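Chemotactic transducer PctC (Pseudomonas aeruginosa, PDB 5LTV) senses gamma-aminobutyrate and probably other amino acids through its Cache-type ligand-binding domain, passing the signal on to steer bacterial chemotaxis. Local coordinates at residues His58-Leu63 with Arg89-Val94; Arg121-Asp126 with Glu137-Ala142; Gln147-Ser152 with Gly167-Glu172. All coordinates share one frame; numbering follows the deposited sequence.

Interaction 1 (His58-Leu63 with Arg89-Val94)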
loop_
_atom_site.group_PDB
_atom_site.type_symbol
_atom_site.label_atom_id
_atom_site.label_comp_id
_atom_site.label_asym_id
_atom_site.label_seq_id
_atom_site.Cartn_x
_atom_site.Cartn_y
_atom_site.Cartn_z
ATOM N N HIS A 58 -6.318 8.845 -3.178
ATOM C CA HIS A 58 -6.753 10.082 -3.797
ATOM C C HIS A 58 -5.583 11.032 -3.980
ATOM O O HIS A 58 -5.479 11.715 -5.009
ATOM C CB HIS A 58 -7.852 10.731 -2.945
ATOM C CG HIS A 58 -9.087 9.889 -2.818
ATOM N ND1 HIS A 58 -10.005 10.056 -1.803
ATOM C CD2 HIS A 58 -9.556 8.874 -3.591
ATOM C CE1 HIS A 58 -10.979 9.172 -1.949
ATOM N NE2 HIS A 58 -10.724 8.439 -3.020
ATOM N N LEU A 59 -4.696 11.095 -2.981
ATOM C CA LEU A 59 -3.557 12.001 -3.076
ATOM C C LEU A 59 -2.646 11.584 -4.214
ATOM O O LEU A 59 -2.120 12.434 -4.940
ATOM C CB LEU A 59 -2.792 12.059 -1.738
ATOM C CG LEU A 59 -3.530 12.860 -0.646
ATOM C CD1 LEU A 59 -2.913 12.632 0.753
ATOM C CD2 LEU A 59 -3.590 14.364 -0.997
ATOM N N VAL A 60 -2.478 10.267 -4.404
ATOM C CA VAL A 60 -1.615 9.764 -5.477
ATOM C C VAL A 60 -2.270 10.008 -6.830
ATOM O O VAL A 60 -1.618 10.469 -7.790
ATOM C CB VAL A 60 -1.286 8.275 -5.227
ATOM C CG1 VAL A 60 -0.567 7.666 -6.390
ATOM C CG2 VAL A 60 -0.414 8.156 -3.957
ATOM N N GLU A 61 -3.587 9.801 -6.897
ATOM C CA GLU A 61 -4.328 10.183 -8.080
ATOM C C GLU A 61 -4.151 11.664 -8.378
ATOM O O GLU A 61 -4.004 12.057 -9.549
ATOM C CB GLU A 61 -5.818 9.859 -7.919
ATOM C CG GLU A 61 -6.159 8.445 -8.252
ATOM C CD GLU A 61 -7.317 7.861 -7.435
ATOM O OE1 GLU A 61 -7.500 6.619 -7.465
ATOM O OE2 GLU A 61 -8.072 8.615 -6.774
ATOM N N GLY A 62 -4.193 12.509 -7.345
ATOM C CA GLY A 62 -4.095 13.939 -7.612
ATOM C C GLY A 62 -2.695 14.353 -8.015
ATOM O O GLY A 62 -2.510 15.345 -8.742
ATOM N N LEU A 63 -1.682 13.596 -7.553
ATOM C CA LEU A 63 -0.301 13.859 -7.940
ATOM C C LEU A 63 -0.127 13.596 -9.424
ATOM O O LEU A 63 0.488 14.382 -10.140
ATOM C CB LEU A 63 0.668 12.986 -7.121
ATOM C CG LEU A 63 2.156 12.995 -7.550
ATOM C CD1 LEU A 63 2.704 14.402 -7.694
ATOM C CD2 LEU A 63 3.043 12.261 -6.514
ATOM N N ARG A 89 3.836 15.176 4.647
ATOM C CA ARG A 89 3.017 14.928 5.820
ATOM C C ARG A 89 2.281 13.586 5.739
ATOM O O ARG A 89 1.947 13.003 6.775
ATOM C CB ARG A 89 2.003 16.070 6.010
ATOM C CG ARG A 89 2.660 17.357 6.560
ATOM C CD ARG A 89 1.587 18.317 7.111
ATOM N NE ARG A 89 0.603 18.654 6.086
ATOM C CZ ARG A 89 0.598 19.798 5.421
ATOM N NH1 ARG A 89 1.507 20.695 5.696
ATOM N NH2 ARG A 89 -0.329 20.060 4.515
ATOM N N ASN A 90 1.972 13.092 4.540
ATOM C CA ASN A 90 1.071 11.960 4.490
ATOM C C ASN A 90 1.682 10.720 3.870
ATOM O O ASN A 90 1.043 9.669 3.901
ATOM C CB ASN A 90 -0.224 12.326 3.745
ATOM C CG ASN A 90 -1.047 13.352 4.498
ATOM O OD1 ASN A 90 -1.553 13.078 5.596
ATOM N ND2 ASN A 90 -1.152 14.567 3.933
ATOM N N PHE A 91 2.884 10.811 3.304
ATOM C CA PHE A 91 3.602 9.658 2.784
ATOM C C PHE A 91 4.975 9.605 3.430
ATOM O O PHE A 91 5.465 10.605 3.967
ATOM C CB PHE A 91 3.730 9.702 1.245
ATOM C CG PHE A 91 2.383 9.597 0.522
ATOM C CD1 PHE A 91 1.821 8.358 0.222
ATOM C CD2 PHE A 91 1.675 10.738 0.192
ATOM C CE1 PHE A 91 0.546 8.271 -0.387
ATOM C CE2 PHE A 91 0.416 10.655 -0.421
ATOM C CZ PHE A 91 -0.142 9.416 -0.707
ATOM N N ALA A 92 5.570 8.407 3.420
ATOM C CA ALA A 92 6.996 8.320 3.651
ATOM C C ALA A 92 7.739 9.051 2.536
ATOM O O ALA A 92 8.679 9.805 2.785
ATOM C CB ALA A 92 7.427 6.857 3.736
ATOM N N SER A 93 7.310 8.854 1.298
ATOM C CA SER A 93 7.838 9.638 0.197
ATOM C C SER A 93 6.905 9.476 -0.989
ATOM O O SER A 93 6.120 8.512 -1.074
ATOM C CB SER A 93 9.256 9.223 -0.183
ATOM O OG SER A 93 9.258 7.844 -0.527
ATOM N N VAL A 94 7.011 10.454 -1.897
ATOM C CA VAL A 94 6.346 10.455 -3.188
ATOM C C VAL A 94 7.434 10.599 -4.238
ATOM O O VAL A 94 8.536 11.101 -3.959
ATOM C CB VAL A 94 5.286 11.579 -3.324
ATOM C CG1 VAL A 94 4.162 11.357 -2.362
ATOM C CG2 VAL A 94 5.924 12.965 -3.083
#

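Interaction 2 (Arg121-Asp126 with Glu137-Ala142). With ABU (gamma-amino-butanoic acid), chain H; SO4 (sulfate ion), chain I.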
loop_
_atom_site.group_PDB
_atom_site.type_symbol
_atom_site.label_atom_id
_atom_site.label_comp_id
_atom_site.label_asym_id
_atom_site.label_seq_id
_atom_site.Cartn_x
_atom_site.Cartn_y
_atom_site.Cartn_z
ATOM N N ARG A 121 11.601 -1.766 -11.281
ATOM C CA ARG A 121 11.012 -2.137 -10.010
ATOM C C ARG A 121 9.533 -2.461 -10.173
ATOM O O ARG A 121 8.841 -1.894 -11.036
ATOM C CB ARG A 121 11.220 -1.018 -8.979
ATOM C CG ARG A 121 12.749 -0.662 -8.720
ATOM C CD ARG A 121 13.362 -1.518 -7.614
ATOM N NE ARG A 121 12.776 -1.224 -6.298
ATOM C CZ ARG A 121 12.679 -2.102 -5.290
ATOM N NH1 ARG A 121 13.112 -3.336 -5.455
ATOM N NH2 ARG A 121 12.130 -1.753 -4.133
ATOM N N ALA A 122 9.047 -3.367 -9.304
ATOM C CA ALA A 122 7.678 -3.877 -9.420
ATOM C C ALA A 122 6.627 -2.783 -9.320
ATOM O O ALA A 122 5.566 -2.896 -9.947
ATOM C CB ALA A 122 7.408 -4.946 -8.359
ATOM N N TRP A 123 6.863 -1.739 -8.511
ATOM C CA TRP A 123 5.830 -0.709 -8.400
ATOM C C TRP A 123 5.721 0.072 -9.694
ATOM O O TRP A 123 4.663 0.633 -10.004
ATOM C CB TRP A 123 6.119 0.241 -7.231
ATOM C CG TRP A 123 7.446 0.992 -7.335
ATOM C CD1 TRP A 123 8.594 0.658 -6.713
ATOM C CD2 TRP A 123 7.724 2.194 -8.087
ATOM N NE1 TRP A 123 9.594 1.581 -7.009
ATOM C CE2 TRP A 123 9.090 2.525 -7.860
ATOM C CE3 TRP A 123 6.959 3.023 -8.922
ATOM C CZ2 TRP A 123 9.702 3.643 -8.432
ATOM C CZ3 TRP A 123 7.557 4.148 -9.480
ATOM C CH2 TRP A 123 8.926 4.447 -9.238
ATOM N N TYR A 124 6.805 0.092 -10.466
ATOM C CA TYR A 124 6.813 0.750 -11.763
ATOM C C TYR A 124 6.172 -0.149 -12.826
ATOM O O TYR A 124 5.144 0.202 -13.432
ATOM C CB TYR A 124 8.262 1.130 -12.112
ATOM C CG TYR A 124 8.370 1.921 -13.379
ATOM C CD1 TYR A 124 8.542 3.298 -13.329
ATOM C CD2 TYR A 124 8.318 1.307 -14.647
ATOM C CE1 TYR A 124 8.599 4.056 -14.542
ATOM C CE2 TYR A 124 8.398 2.042 -15.806
ATOM C CZ TYR A 124 8.535 3.401 -15.775
ATOM O OH TYR A 124 8.617 4.129 -16.949
ATOM N N LYS A 125 6.755 -1.337 -13.025
ATOM C CA LYS A 125 6.291 -2.236 -14.069
ATOM C C LYS A 125 4.835 -2.654 -13.856
ATOM O O LYS A 125 4.084 -2.791 -14.827
ATOM C CB LYS A 125 7.204 -3.462 -14.141
ATOM C CG LYS A 125 8.603 -3.148 -14.553
ATOM C CD LYS A 125 9.442 -4.413 -14.742
ATOM C CE LYS A 125 9.712 -5.093 -13.398
ATOM N NZ LYS A 125 10.591 -6.306 -13.463
ATOM N N ASP A 126 4.401 -2.840 -12.606
ATOM C CA ASP A 126 2.985 -3.187 -12.380
ATOM C C ASP A 126 2.044 -2.005 -12.645
ATOM O O ASP A 126 0.927 -2.206 -13.134
ATOM C CB ASP A 126 2.772 -3.737 -10.967
ATOM C CG ASP A 126 3.562 -5.038 -10.725
ATOM O OD1 ASP A 126 4.132 -5.558 -11.703
ATOM O OD2 ASP A 126 3.636 -5.520 -9.574
ATOM N N GLU A 137 1.615 -5.173 -2.738
ATOM C CA GLU A 137 1.907 -5.873 -1.499
ATOM C C GLU A 137 3.200 -5.303 -0.894
ATOM O O GLU A 137 3.945 -4.569 -1.558
ATOM C CB GLU A 137 2.001 -7.381 -1.766
ATOM C CG GLU A 137 0.634 -8.017 -2.123
ATOM C CD GLU A 137 0.680 -9.543 -2.393
ATOM O OE1 GLU A 137 1.776 -10.099 -2.606
ATOM O OE2 GLU A 137 -0.400 -10.187 -2.400
ATOM N N PRO A 138 3.474 -5.589 0.374
ATOM C CA PRO A 138 4.709 -5.057 0.982
ATOM C C PRO A 138 5.951 -5.468 0.199
ATOM O O PRO A 138 6.025 -6.547 -0.400
ATOM C CB PRO A 138 4.706 -5.662 2.395
ATOM C CG PRO A 138 3.194 -5.837 2.710
ATOM C CD PRO A 138 2.613 -6.276 1.358
ATOM N N PHE A 139 6.907 -4.551 0.145
ATOM C CA PHE A 139 8.239 -4.856 -0.330
ATOM C C PHE A 139 9.193 -4.046 0.531
ATOM O O PHE A 139 8.779 -3.384 1.497
ATOM C CB PHE A 139 8.379 -4.601 -1.845
ATOM C CG PHE A 139 8.117 -3.176 -2.264
ATOM C CD1 PHE A 139 6.798 -2.721 -2.495
ATOM C CD2 PHE A 139 9.189 -2.296 -2.464
ATOM C CE1 PHE A 139 6.555 -1.418 -2.883
ATOM C CE2 PHE A 139 8.960 -1.009 -2.892
ATOM C CZ PHE A 139 7.646 -0.547 -3.103
ATOM N N VAL A 140 10.478 -4.142 0.203
ATOM C CA VAL A 140 11.557 -3.507 0.952
ATOM C C VAL A 140 12.001 -2.264 0.199
ATOM O O VAL A 140 12.478 -2.361 -0.945
ATOM C CB VAL A 140 12.750 -4.463 1.140
ATOM C CG1 VAL A 140 13.935 -3.718 1.821
ATOM C CG2 VAL A 140 12.370 -5.691 1.944
ATOM N N ASP A 141 11.893 -1.102 0.839
ATOM C CA ASP A 141 12.380 0.154 0.245
ATOM C C ASP A 141 13.851 0.040 -0.158
ATOM O O ASP A 141 14.694 -0.340 0.655
ATOM C CB ASP A 141 12.187 1.267 1.259
ATOM C CG ASP A 141 12.526 2.641 0.739
ATOM O OD1 ASP A 141 13.619 2.872 0.186
ATOM O OD2 ASP A 141 11.673 3.528 0.945
ATOM N N ALA A 142 14.162 0.387 -1.416
ATOM C CA ALA A 142 15.521 0.220 -1.917
ATOM C C ALA A 142 16.508 1.180 -1.279
ATOM O O ALA A 142 17.714 0.939 -1.343
ATOM C CB ALA A 142 15.572 0.398 -3.435
HETATM N N ABU H . 10.894 5.451 -1.615
HETATM C CD ABU H . 11.299 4.067 -1.986
HETATM C CB ABU H . 11.857 3.982 -3.381
HETATM C CG ABU H . 11.192 2.916 -4.236
HETATM C C ABU H . 11.852 1.567 -4.462
HETATM O O ABU H . 12.031 0.815 -3.470
HETATM O OXT ABU H . 12.123 1.236 -5.650
HETATM S S SO4 I . 12.132 -6.104 -2.777
HETATM O O1 SO4 I . 11.464 -6.296 -1.503
HETATM O O2 SO4 I . 11.792 -7.208 -3.677
HETATM O O3 SO4 I . 13.582 -6.006 -2.539
HETATM O O4 SO4 I . 11.708 -4.857 -3.383
#

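Interaction 3 (Gln147-Ser152 with Gly167-Glu172). With ABU (gamma-amino-butanoic acid), chain H.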
loop_
_atom_site.group_PDB
_atom_site.type_symbol
_atom_site.label_atom_id
_atom_site.label_comp_id
_atom_site.label_asym_id
_atom_site.label_seq_id
_atom_site.Cartn_x
_atom_site.Cartn_y
_atom_site.Cartn_z
ATOM N N GLN A 147 10.340 -1.895 5.429
ATOM C CA GLN A 147 9.192 -2.536 4.789
ATOM C C GLN A 147 8.115 -1.516 4.491
ATOM O O GLN A 147 7.576 -0.900 5.422
ATOM C CB GLN A 147 8.605 -3.624 5.691
ATOM C CG GLN A 147 9.466 -4.864 5.793
ATOM C CD GLN A 147 8.820 -5.950 6.652
ATOM O OE1 GLN A 147 8.031 -5.674 7.551
ATOM N NE2 GLN A 147 9.146 -7.186 6.353
ATOM N N ILE A 148 7.738 -1.400 3.209
ATOM C CA ILE A 148 6.757 -0.418 2.748
ATOM C C ILE A 148 5.757 -1.044 1.776
ATOM O O ILE A 148 5.898 -2.182 1.311
ATOM C CB ILE A 148 7.436 0.787 2.075
ATOM C CG1 ILE A 148 8.199 0.327 0.824
ATOM C CG2 ILE A 148 8.358 1.517 3.084
ATOM C CD1 ILE A 148 8.705 1.469 -0.085
ATOM N N LEU A 149 4.726 -0.276 1.467
ATOM C CA LEU A 149 3.903 -0.574 0.313
ATOM C C LEU A 149 3.676 0.743 -0.422
ATOM O O LEU A 149 3.797 1.831 0.156
ATOM C CB LEU A 149 2.577 -1.298 0.704
ATOM C CG LEU A 149 1.432 -0.682 1.500
ATOM C CD1 LEU A 149 0.720 0.262 0.608
ATOM C CD2 LEU A 149 0.438 -1.710 2.031
ATOM N N ALA A 150 3.387 0.639 -1.713
ATOM C CA ALA A 150 3.256 1.821 -2.544
ATOM C C ALA A 150 1.907 1.821 -3.251
ATOM O O ALA A 150 1.294 0.779 -3.473
ATOM C CB ALA A 150 4.390 1.903 -3.571
ATOM N N MET A 151 1.459 3.011 -3.604
ATOM C CA MET A 151 0.371 3.214 -4.535
ATOM C C MET A 151 0.941 3.926 -5.739
ATOM O O MET A 151 1.602 4.957 -5.581
ATOM C CB MET A 151 -0.705 4.048 -3.881
ATOM C CG MET A 151 -1.477 3.289 -2.867
ATOM S SD MET A 151 -2.275 4.438 -1.709
ATOM C CE MET A 151 -3.119 3.268 -0.595
ATOM N N SER A 152 0.723 3.374 -6.939
ATOM C CA SER A 152 1.413 3.885 -8.132
ATOM C C SER A 152 0.490 3.854 -9.349
ATOM O O SER A 152 -0.457 3.056 -9.418
ATOM C CB SER A 152 2.713 3.091 -8.449
ATOM O OG SER A 152 2.455 1.690 -8.713
ATOM N N GLY A 167 3.296 7.059 -4.265
ATOM C CA GLY A 167 3.682 7.324 -2.885
ATOM C C GLY A 167 3.759 6.040 -2.092
ATOM O O GLY A 167 2.986 5.116 -2.317
ATOM N N ASP A 168 4.699 5.978 -1.161
ATOM C CA ASP A 168 4.747 4.790 -0.331
ATOM C C ASP A 168 4.568 5.157 1.147
ATOM O O ASP A 168 4.712 6.319 1.550
ATOM C CB ASP A 168 6.029 3.989 -0.560
ATOM C CG ASP A 168 7.291 4.822 -0.359
ATOM O OD1 ASP A 168 7.317 5.685 0.547
ATOM O OD2 ASP A 168 8.261 4.618 -1.126
ATOM N N MET A 169 4.247 4.137 1.947
ATOM C CA MET A 169 4.038 4.286 3.371
ATOM C C MET A 169 4.602 3.087 4.127
ATOM O O MET A 169 4.544 1.958 3.648
ATOM C CB MET A 169 2.542 4.480 3.657
ATOM C CG MET A 169 1.684 3.513 2.983
ATOM S SD MET A 169 0.267 4.342 2.233
ATOM C CE MET A 169 0.700 4.246 0.488
ATOM N N LYS A 170 5.168 3.362 5.299
ATOM C CA LYS A 170 5.696 2.311 6.164
ATOM C C LYS A 170 4.593 1.382 6.653
ATOM O O LYS A 170 3.482 1.815 6.982
ATOM C CB LYS A 170 6.417 2.926 7.364
ATOM C CG LYS A 170 7.705 3.647 6.996
ATOM C CD LYS A 170 8.181 4.569 8.113
ATOM C CE LYS A 170 8.156 3.866 9.440
ATOM N NZ LYS A 170 8.362 4.829 10.573
ATOM N N LEU A 171 4.913 0.087 6.698
ATOM C CA LEU A 171 3.961 -0.895 7.195
ATOM C C LEU A 171 3.584 -0.650 8.651
ATOM O O LEU A 171 2.443 -0.917 9.037
ATOM C CB LEU A 171 4.532 -2.311 7.055
ATOM C CG LEU A 171 4.781 -2.915 5.685
ATOM C CD1 LEU A 171 4.808 -4.434 5.886
ATOM C CD2 LEU A 171 3.736 -2.497 4.632
ATOM N N GLU A 172 4.519 -0.155 9.481
ATOM C CA GLU A 172 4.168 0.065 10.887
ATOM C C GLU A 172 3.115 1.163 11.027
ATOM O O GLU A 172 2.264 1.089 11.921
ATOM C CB GLU A 172 5.412 0.371 11.744
ATOM C CG GLU A 172 6.060 1.751 11.585
ATOM C CD GLU A 172 7.227 2.006 12.581
ATOM O OE1 GLU A 172 7.096 1.663 13.780
ATOM O OE2 GLU A 172 8.279 2.553 12.166
HETATM N N ABU H . 10.894 5.451 -1.615
HETATM C CD ABU H . 11.299 4.067 -1.986
HETATM C CB ABU H . 11.857 3.982 -3.381
HETATM C CG ABU H . 11.192 2.916 -4.236
HETATM C C ABU H . 11.852 1.567 -4.462
HETATM O O ABU H . 12.031 0.815 -3.470
HETATM O OXT ABU H . 12.123 1.236 -5.650
#

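Interaction 1 (His58-Leu63 with Arg89-Val94)
Leu59, on the long helix 34-68, lays its CB against the edge of the Phe91 ring, near the ring plane, with CB 3.7 Å from CE2 of Phe91. Its CD1 reaches further and meets CB of Asn90 at 4.0 Å, the two side chains crossing at about a right angle. It is chiefly the aliphatic root of Asn90 that takes part; its ND2 donates to Val86 O within helix 85-90. One residue on, Val60 offers a single branch: CG2, set anti to the carbonyl carbon, comes within 3.5 Å of CZ of Phe91 and lies close to CE1 as well, slanting at the far end of the ring. This is how a double Cache (dCache) domain is commonly built, with a long N-terminal helix running alongside the sheets; the loop carrying Phe91 leads straight into strand 93-98 of the ligand-binding sheet. A flat, wholly apolar phenylalanine suits the apolar interface between helix and sheet, and its ring also packs on Met169 of strand 160-170. A turn beyond Leu59, Leu63 has CG anti to the backbone N (chi1 171°), and its CD2 meets CB of Val94 at 4.0 Å. Leu82 and Phe87 touch both residues of that pair.

Interaction 2 (Arg121-Asp126 with Glu137-Ala142)
OXT of the bound gamma-aminobutyrate is gripped by NE of Arg121 at 2.6 Å, with an N-H...O angle of 167°, and by the indole NE1 of Trp123 at 2.9 Å, nearly as straight. The other carboxylate oxygen, O, takes NH2 of Arg121 at 2.7 Å and the backbone N of Ala142 at 3.0 Å. Arginine suits this place because NE and NH2 lie along one edge of its flat guanidinium and can meet both oxygens of a carboxylate. Its chain, bent at chi2 and chi3, curls to bring that edge to the ligand. CB of Ala142 sits over one guanidinium face, offset toward the rim, while NH2 also makes a weak bond to Val140 O and lies 3.4 Å from CD2 of Phe139, oblique to the ring. At another edge NH1 holds O4 of a sulfate, probably from the crystallisation liquor, whose O1 accepts from Val140 N.

The aromatic residues frame this site. Phe139 brings CZ within 3.9 Å of CD1 of Trp123; the planes are inclined by just 22°, but the rings are slid so far apart that they barely overlap. The Phe139 ring edge also faces ligand O, and Tyr116 OH adds a further hydrogen bond to the ligand. Thus the start of helix 122-130 and the end of strand 134-140 meet both directly and through the shared ligand. Each carboxylate oxygen receives two N-H bonds from these segments, one of them from the cationic guanidinium, which is consistent with recognition of the acid end of an amino acid.

Interaction 3 (Gln147-Ser152 with Gly167-Glu172)
Asp168 OD2 accepts from the ammonium N of gamma-aminobutyrate at 2.8 Å, and CD1 of Ile148 rests 3.3 Å from the same oxygen. These residues belong to the antiparallel hairpin of strands 147-157 and 160-170, inside the five-stranded sheet of the ligand-binding Cache module. A carboxylate suits the amine end, its negative charge probably favouring the ammonium form. Its oxygens have further partners: Ser93 OG at OD1 and Tyr95 OH at OD2.

The backbone fixes Asp168 in turn. It forms a non-hydrogen-bonded pair with Ala150, whose small methyl lies on the same face as the aspartate. Flanking it, Leu149 and Met169 exchange two hydrogen bonds, as do Met151 and Gly167, with Met151 N to Gly167 O at 2.9 Å. The opposite face is apolar. There the flexible Met169 chain, bent at chi2 and chi3 (-135° and 107°), carries CE to SD of Met151 at 3.7 Å, and CE also meets CD1 of Leu149; Trp52 and Met57 of helix 34-68 lie against these methionines. Where the strand gives way to helix 171-178, Leu171 spreads its CD1 beside CB of Gln147, and Leu171 N donates to Gln147 O at 3.1 Å, almost straight at 171°.

Overall arrangement
Interactions 1 and 3 are buried, whereas interaction 2 lies at the surface; all three reach the same five-stranded sheet. Interaction 1 is wholly apolar across its two segments and seats the long helix on one side of the sheet. Interaction 3 is a backbone ladder whose one face carries Asp168 beside small and apolar residues, and whose other face is apolar, while interaction 2 depends on charged and polar groups meeting around the ligand. Strand pairing joins them: Ser93 O and Ala92 N bond to the backbone of Asp168, and Phe139 O accepts from Ile148 N. Interactions 2 and 3 grip opposite ends of gamma-aminobutyrate, the carboxylate and the ammonium, and Trp123 O meets Ser152 OG between them.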